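PDB 1ON3: methylmalonyl-CoA carboxyltransferase 12S subunit from Propionibacterium freudenreichii, which catalyses transfer of the carboxyl group of methylmalonyl-CoA to the biotin of the 1.3S subunit, and as a hexamer forms the core of transcarboxylase. Local coordinates for the interface of chains A and B. Residues are numbered along the deposited sequence; one frame, centred on the assembly and turned at random. Chains: chain A/B, Methylmalonyl-CoA carboxyltransferase 12S subunit.

Contact 1: the interface of chains A and B. Residues chain A 389, 392-393, 396-397; chain B 158, 162, 188.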
ATOM      1  N   ALA A 389      32.483  -0.906  10.379  1.00 15.90           N
ATOM      2  CA  ALA A 389      31.400  -1.366   9.515  1.00 18.89           C
ATOM      3  C   ALA A 389      30.165  -0.480   9.662  1.00 19.98           C
ATOM      4  O   ALA A 389      29.414  -0.300   8.701  1.00 16.57           O
ATOM      5  CB  ALA A 389      31.044  -2.821   9.844  1.00 15.71           C
ATOM      6  N   LEU A 392      29.938   2.195   7.039  1.00 14.78           N
ATOM      7  CA  LEU A 392      29.594   1.648   5.723  1.00 16.51           C
ATOM      8  C   LEU A 392      28.102   1.330   5.704  1.00 17.17           C
ATOM      9  O   LEU A 392      27.407   1.595   4.725  1.00 13.40           O
ATOM     10  CB  LEU A 392      30.404   0.374   5.445  1.00 14.34           C
ATOM     11  CG  LEU A 392      31.929   0.557   5.405  1.00 15.94           C
ATOM     12  CD1 LEU A 392      32.625  -0.794   5.472  1.00 17.82           C
ATOM     13  CD2 LEU A 392      32.325   1.296   4.151  1.00 12.07           C
ATOM     14  N   TYR A 393      27.619   0.776   6.807  1.00 13.78           N
ATOM     15  CA  TYR A 393      26.215   0.439   6.920  1.00 16.17           C
ATOM     16  C   TYR A 393      25.316   1.679   6.919  1.00 14.02           C
ATOM     17  O   TYR A 393      24.348   1.755   6.152  1.00 15.00           O
ATOM     18  CB  TYR A 393      25.962  -0.350   8.200  1.00 14.17           C
ATOM     19  CG  TYR A 393      24.532  -0.829   8.299  1.00 22.53           C
ATOM     20  CD1 TYR A 393      24.187  -2.143   7.967  1.00 25.16           C
ATOM     21  CD2 TYR A 393      23.511   0.039   8.692  1.00 23.32           C
ATOM     22  CE1 TYR A 393      22.859  -2.576   8.026  1.00 25.65           C
ATOM     23  CE2 TYR A 393      22.182  -0.383   8.753  1.00 25.03           C
ATOM     24  CZ  TYR A 393      21.865  -1.685   8.418  1.00 28.69           C
ATOM     25  OH  TYR A 393      20.551  -2.091   8.453  1.00 35.24           O
ATOM     26  N   SER A 396      25.368   3.327   3.477  1.00 14.41           N
ATOM     27  CA  SER A 396      24.767   2.453   2.467  1.00 13.76           C
ATOM     28  C   SER A 396      23.248   2.409   2.637  1.00 14.59           C
ATOM     29  O   SER A 396      22.506   2.305   1.660  1.00 13.93           O
ATOM     30  CB  SER A 396      25.332   1.032   2.580  1.00 13.14           C
ATOM     31  OG  SER A 396      26.717   1.006   2.279  1.00 12.33           O
ATOM     32  N   GLU A 397      22.791   2.510   3.879  1.00 13.24           N
ATOM     33  CA  GLU A 397      21.360   2.472   4.184  1.00 18.01           C
ATOM     34  C   GLU A 397      20.667   3.834   3.997  1.00 13.74           C
ATOM     35  O   GLU A 397      19.455   3.901   3.754  1.00 13.49           O
ATOM     36  CB  GLU A 397      21.165   2.000   5.636  1.00 18.64           C
ATOM     37  CG  GLU A 397      19.727   1.884   6.123  1.00 31.07           C
ATOM     38  CD  GLU A 397      19.085   0.545   5.778  1.00 39.22           C
ATOM     39  OE1 GLU A 397      17.990   0.260   6.309  1.00 43.25           O
ATOM     40  OE2 GLU A 397      19.664  -0.221   4.978  1.00 42.95           O
TER
ATOM     41  N   PHE B 158      30.295  -3.726  -0.310  1.00 12.80           N
ATOM     42  CA  PHE B 158      29.756  -3.321   0.989  1.00 12.39           C
ATOM     43  C   PHE B 158      28.331  -2.791   0.840  1.00 12.40           C
ATOM     44  O   PHE B 158      27.463  -3.092   1.646  1.00 12.29           O
ATOM     45  CB  PHE B 158      30.624  -2.236   1.638  1.00 13.81           C
ATOM     46  CG  PHE B 158      32.081  -2.615   1.791  1.00 18.67           C
ATOM     47  CD1 PHE B 158      32.456  -3.934   2.046  1.00 20.56           C
ATOM     48  CD2 PHE B 158      33.073  -1.639   1.723  1.00 18.29           C
ATOM     49  CE1 PHE B 158      33.795  -4.276   2.230  1.00 20.53           C
ATOM     50  CE2 PHE B 158      34.414  -1.963   1.907  1.00 20.14           C
ATOM     51  CZ  PHE B 158      34.781  -3.287   2.162  1.00 18.88           C
ATOM     52  N   VAL B 162      24.836  -4.483   2.569  1.00 13.88           N
ATOM     53  CA  VAL B 162      23.839  -3.734   3.328  1.00 12.05           C
ATOM     54  C   VAL B 162      22.471  -3.862   2.655  1.00 11.91           C
ATOM     55  O   VAL B 162      21.446  -3.993   3.326  1.00 14.53           O
ATOM     56  CB  VAL B 162      24.232  -2.241   3.455  1.00 14.69           C
ATOM     57  CG1 VAL B 162      23.195  -1.490   4.282  1.00 12.33           C
ATOM     58  CG2 VAL B 162      25.601  -2.123   4.125  1.00 12.99           C
ATOM     59  N   LEU B 188      29.563  -7.057   7.635  1.00 17.77           N
ATOM     60  CA  LEU B 188      28.238  -6.640   7.182  1.00 15.20           C
ATOM     61  C   LEU B 188      27.313  -7.821   6.896  1.00 18.32           C
ATOM     62  O   LEU B 188      26.108  -7.623   6.703  1.00 15.97           O
ATOM     63  CB  LEU B 188      28.367  -5.724   5.961  1.00 12.05           C
ATOM     64  CG  LEU B 188      28.994  -4.367   6.312  1.00 11.16           C
ATOM     65  CD1 LEU B 188      29.308  -3.590   5.046  1.00 14.60           C
ATOM     66  CD2 LEU B 188      28.047  -3.570   7.201  1.00 11.54           C
TER
HETATM   67  O   HOH W   1      19.728  -2.766   5.230  1.00 36.22           O
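Helix 384-397 of chain A crosses helix 147-164 of chain B at an oblique angle, setting A:Ser396 and A:Tyr393 on B:Val162 while the short helix 184-188 brings B:Leu188 in beside A:Ala389. This is apolar helix packing in a two-fold pair of carboxyltransferase subunits within the 12S hexamer, whose subunits carry duplicated crotonase-like domains, and it puts the C-terminal half of one subunit against the N-terminal half of its partner. B:Val162 uses both methyls: CG2 and CG1 flank A:Ser396 CB, CG2 at 3.5 Å, and CG1 also lies over one face of the A:Tyr393 ring, 3.8 Å above its plane and toward the rim. Branching at the beta carbon suits valine here, because one short side chain fills two directions at once. The tyrosine ring reaches it with CG anti to the backbone N (chi1 -175°), which swings the ring along the helix surface next to the valine. A small residue suits the place of A:Ser396, since the valine methyls pack directly on its CB; the polarity of its hydroxyl is spent within the helix, on a 2.6 Å hydrogen bond from OG to A:Leu392 O, tilted 31° out of the carbonyl plane. A glycine here is likely to open a gap against the valine methyls and to deprive the A:Leu392 carbonyl of its hydroxyl partner. B:Leu188 lies across successive turns of the chain A helix, with CD2 4.0 Å from A:Tyr393 CB and also near A:Ala389, whose lone methyl lets the leucine come in close. Farther along, CD1 of A:Leu392 lies over one face of the B:Phe158 ring, toward the rim and 3.9 Å from B:Phe158 CD2, an aliphatic tip on a flat aromatic surface. At the opposite margin a water links the two chains, 2.8 Å from B:Val162 O, a carbonyl in the last turn of its helix, and 2.6 Å from OE2 of the poorly ordered A:Glu397 carboxylate.

Contact 2: the interface of chains A and B. Residues chain A 230-232, 312, 348; chain B 381-383, 386.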
ATOM      1  N   ILE A 230      35.453  10.630  27.259  1.00 16.08           N
ATOM      2  CA  ILE A 230      35.802   9.229  27.461  1.00 19.28           C
ATOM      3  C   ILE A 230      34.772   8.196  27.006  1.00 16.46           C
ATOM      4  O   ILE A 230      35.043   7.402  26.109  1.00 18.92           O
ATOM      5  CB  ILE A 230      36.112   8.964  28.958  1.00 23.53           C
ATOM      6  CG1 ILE A 230      37.168   9.956  29.460  1.00 23.86           C
ATOM      7  CG2 ILE A 230      36.597   7.531  29.153  1.00 24.64           C
ATOM      8  CD1 ILE A 230      37.366   9.917  30.971  1.00 24.92           C
ATOM      9  N   SER A 231      33.605   8.219  27.638  1.00 19.27           N
ATOM     10  CA  SER A 231      32.526   7.268  27.372  1.00 24.50           C
ATOM     11  C   SER A 231      31.797   7.364  26.033  1.00 21.86           C
ATOM     12  O   SER A 231      31.275   6.358  25.544  1.00 19.65           O
ATOM     13  CB  SER A 231      31.499   7.357  28.496  1.00 25.66           C
ATOM     14  OG  SER A 231      32.144   7.291  29.752  1.00 30.12           O
ATOM     15  N   GLY A 232      31.747   8.558  25.452  1.00 19.47           N
ATOM     16  CA  GLY A 232      31.058   8.732  24.181  1.00 18.46           C
ATOM     17  C   GLY A 232      29.540   8.697  24.315  1.00 20.52           C
ATOM     18  O   GLY A 232      28.823   8.547  23.314  1.00 20.11           O
ATOM     19  N   TYR A 312      34.378  14.559  21.745  1.00 21.73           N
ATOM     20  CA  TYR A 312      34.597  13.112  21.648  1.00 18.92           C
ATOM     21  C   TYR A 312      35.131  12.766  20.256  1.00 17.89           C
ATOM     22  O   TYR A 312      34.651  13.311  19.262  1.00 17.29           O
ATOM     23  CB  TYR A 312      33.273  12.373  21.887  1.00 19.41           C
ATOM     24  CG  TYR A 312      33.379  10.867  21.833  1.00 22.70           C
ATOM     25  CD1 TYR A 312      34.079  10.167  22.818  1.00 19.28           C
ATOM     26  CD2 TYR A 312      32.772  10.133  20.801  1.00 20.24           C
ATOM     27  CE1 TYR A 312      34.173   8.783  22.787  1.00 18.51           C
ATOM     28  CE2 TYR A 312      32.860   8.736  20.764  1.00 21.88           C
ATOM     29  CZ  TYR A 312      33.565   8.069  21.764  1.00 18.83           C
ATOM     30  OH  TYR A 312      33.660   6.695  21.759  1.00 20.33           O
ATOM     31  N   ASP A 348      31.786   5.162  15.583  1.00 18.26           N
ATOM     32  CA  ASP A 348      30.512   5.254  16.285  1.00 18.42           C
ATOM     33  C   ASP A 348      29.901   6.649  16.151  1.00 19.24           C
ATOM     34  O   ASP A 348      28.693   6.803  15.914  1.00 16.33           O
ATOM     35  CB  ASP A 348      30.680   4.966  17.776  1.00 20.43           C
ATOM     36  CG  ASP A 348      30.881   3.493  18.079  1.00 22.75           C
ATOM     37  OD1 ASP A 348      30.380   2.632  17.321  1.00 17.78           O
ATOM     38  OD2 ASP A 348      31.528   3.210  19.106  1.00 18.58           O
TER
ATOM     39  N   TYR B 381      33.355   4.071  31.673  1.00 19.34           N
ATOM     40  CA  TYR B 381      34.231   4.716  30.708  1.00 19.20           C
ATOM     41  C   TYR B 381      34.118   4.127  29.302  1.00 21.20           C
ATOM     42  O   TYR B 381      34.365   4.819  28.308  1.00 21.88           O
ATOM     43  CB  TYR B 381      35.680   4.631  31.202  1.00 22.09           C
ATOM     44  CG  TYR B 381      36.025   5.639  32.288  1.00 25.76           C
ATOM     45  CD1 TYR B 381      35.023   6.321  32.988  1.00 25.77           C
ATOM     46  CD2 TYR B 381      37.357   5.942  32.587  1.00 26.59           C
ATOM     47  CE1 TYR B 381      35.339   7.281  33.948  1.00 28.34           C
ATOM     48  CE2 TYR B 381      37.683   6.901  33.544  1.00 30.44           C
ATOM     49  CZ  TYR B 381      36.674   7.569  34.220  1.00 32.62           C
ATOM     50  OH  TYR B 381      36.998   8.538  35.152  1.00 31.99           O
ATOM     51  N   GLY B 382      33.749   2.849  29.228  1.00 21.40           N
ATOM     52  CA  GLY B 382      33.608   2.185  27.943  1.00 24.14           C
ATOM     53  C   GLY B 382      32.227   2.361  27.321  1.00 22.14           C
ATOM     54  O   GLY B 382      31.921   1.754  26.290  1.00 19.74           O
ATOM     55  N   GLY B 383      31.396   3.186  27.951  1.00 18.96           N
ATOM     56  CA  GLY B 383      30.063   3.431  27.436  1.00 19.74           C
ATOM     57  C   GLY B 383      29.026   2.363  27.730  1.00 21.64           C
ATOM     58  O   GLY B 383      28.253   1.982  26.840  1.00 17.89           O
ATOM     59  N   ARG B 386      25.492   3.490  26.555  1.00 19.61           N
ATOM     60  CA  ARG B 386      25.061   3.359  25.171  1.00 19.93           C
ATOM     61  C   ARG B 386      25.073   1.907  24.664  1.00 22.69           C
ATOM     62  O   ARG B 386      24.209   1.523  23.870  1.00 17.51           O
ATOM     63  CB  ARG B 386      25.899   4.272  24.265  1.00 17.58           C
ATOM     64  CG  ARG B 386      27.395   4.040  24.324  1.00 15.13           C
ATOM     65  CD  ARG B 386      28.144   5.197  23.699  1.00 16.61           C
ATOM     66  NE  ARG B 386      29.590   5.059  23.864  1.00 16.43           N
ATOM     67  CZ  ARG B 386      30.381   4.340  23.071  1.00 20.16           C
ATOM     68  NH1 ARG B 386      29.872   3.685  22.028  1.00 24.14           N
ATOM     69  NH2 ARG B 386      31.686   4.260  23.334  1.00 17.76           N
TER
HETATM   70  O   HOH W   2      30.381   1.217  20.072  1.00 14.51           O
HETATM   71  O   HOH W   3      33.391   3.350  21.115  1.00 22.04           O
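B:Arg386 presents the edge of its guanidinium to the backbone carbonyl of A:Ser231, and this grip is the polar half of the contact. NE gives a 2.7 Å hydrogen bond to A:Ser231 O that lies in the carbonyl plane and nearly in the guanidinium plane, with 158° at the hydrogen; NH2 adds a weak bond to the same oxygen. Because A:Ser231 ends helix 224-231, its carbonyl belongs to the partly negative end of the helix dipole, which a positive arginine is likely to favour. The next carbonyl, A:Gly232 O, lies 3.4 Å from B:Arg386 CD. NH1 also makes a loose salt bridge of 3.4 Å to A:Asp348 OD2, with the carboxylate and guanidinium planes turned 64° apart. Two waters reinforce the pairing: one sits 2.9 Å from B:Arg386 NH2 and 2.7 Å from A:Asp348 OD2, the other joins the same carboxylate oxygen to NH1. Arginine suits the place because its several N-H groups can serve carbonyl, carboxylate and water together. Its CG stands between the backbone N and the carbonyl carbon (chi1 57°), and from there the chain runs extended to NE, carrying the charge across to chain A.

In the apolar half, of equal standing, A:Ile230 packs on B:Tyr381. Its CG2 methyl is 3.7 Å from the tyrosine CB, and its CD1 lies 4.0 Å above one face of the ring, toward the rim, so the branched isoleucine covers the tyrosine from its base to its phenol end.

A:Gly232 turns the chain away with a positive phi, a conformation glycine adopts easily. The A:Tyr312 ring supports its CA over the ring centre, while the phenol OH comes near the NH2 side of the guanidinium. B:Gly383, likewise with positive phi, makes the turn between helices 377-381 and 384-397. Helix 224-231, from the N-terminal carboxyltransferase region of chain A, thus meets the junction of those two helices in the C-terminal region of chain B, with A:Asp348 added from helix 344-359 in the C-terminal region of chain A.

Contact 1 and contact 2 lie about 22 Å apart, measured between the centres of their C-alpha atoms, within one two-fold interface. They share helix 384-397, taken from chain A in contact 1 and from chain B in contact 2. Symmetry makes every copy of this helix do both jobs: its first turn supplies the charged link, while its later turns supply the apolar surface. One element thus ties each subunit to its partner at two separate places, and the exchanged twins double the grip. Such two-fold pairing is one of the associations that build the homohexameric 12S core.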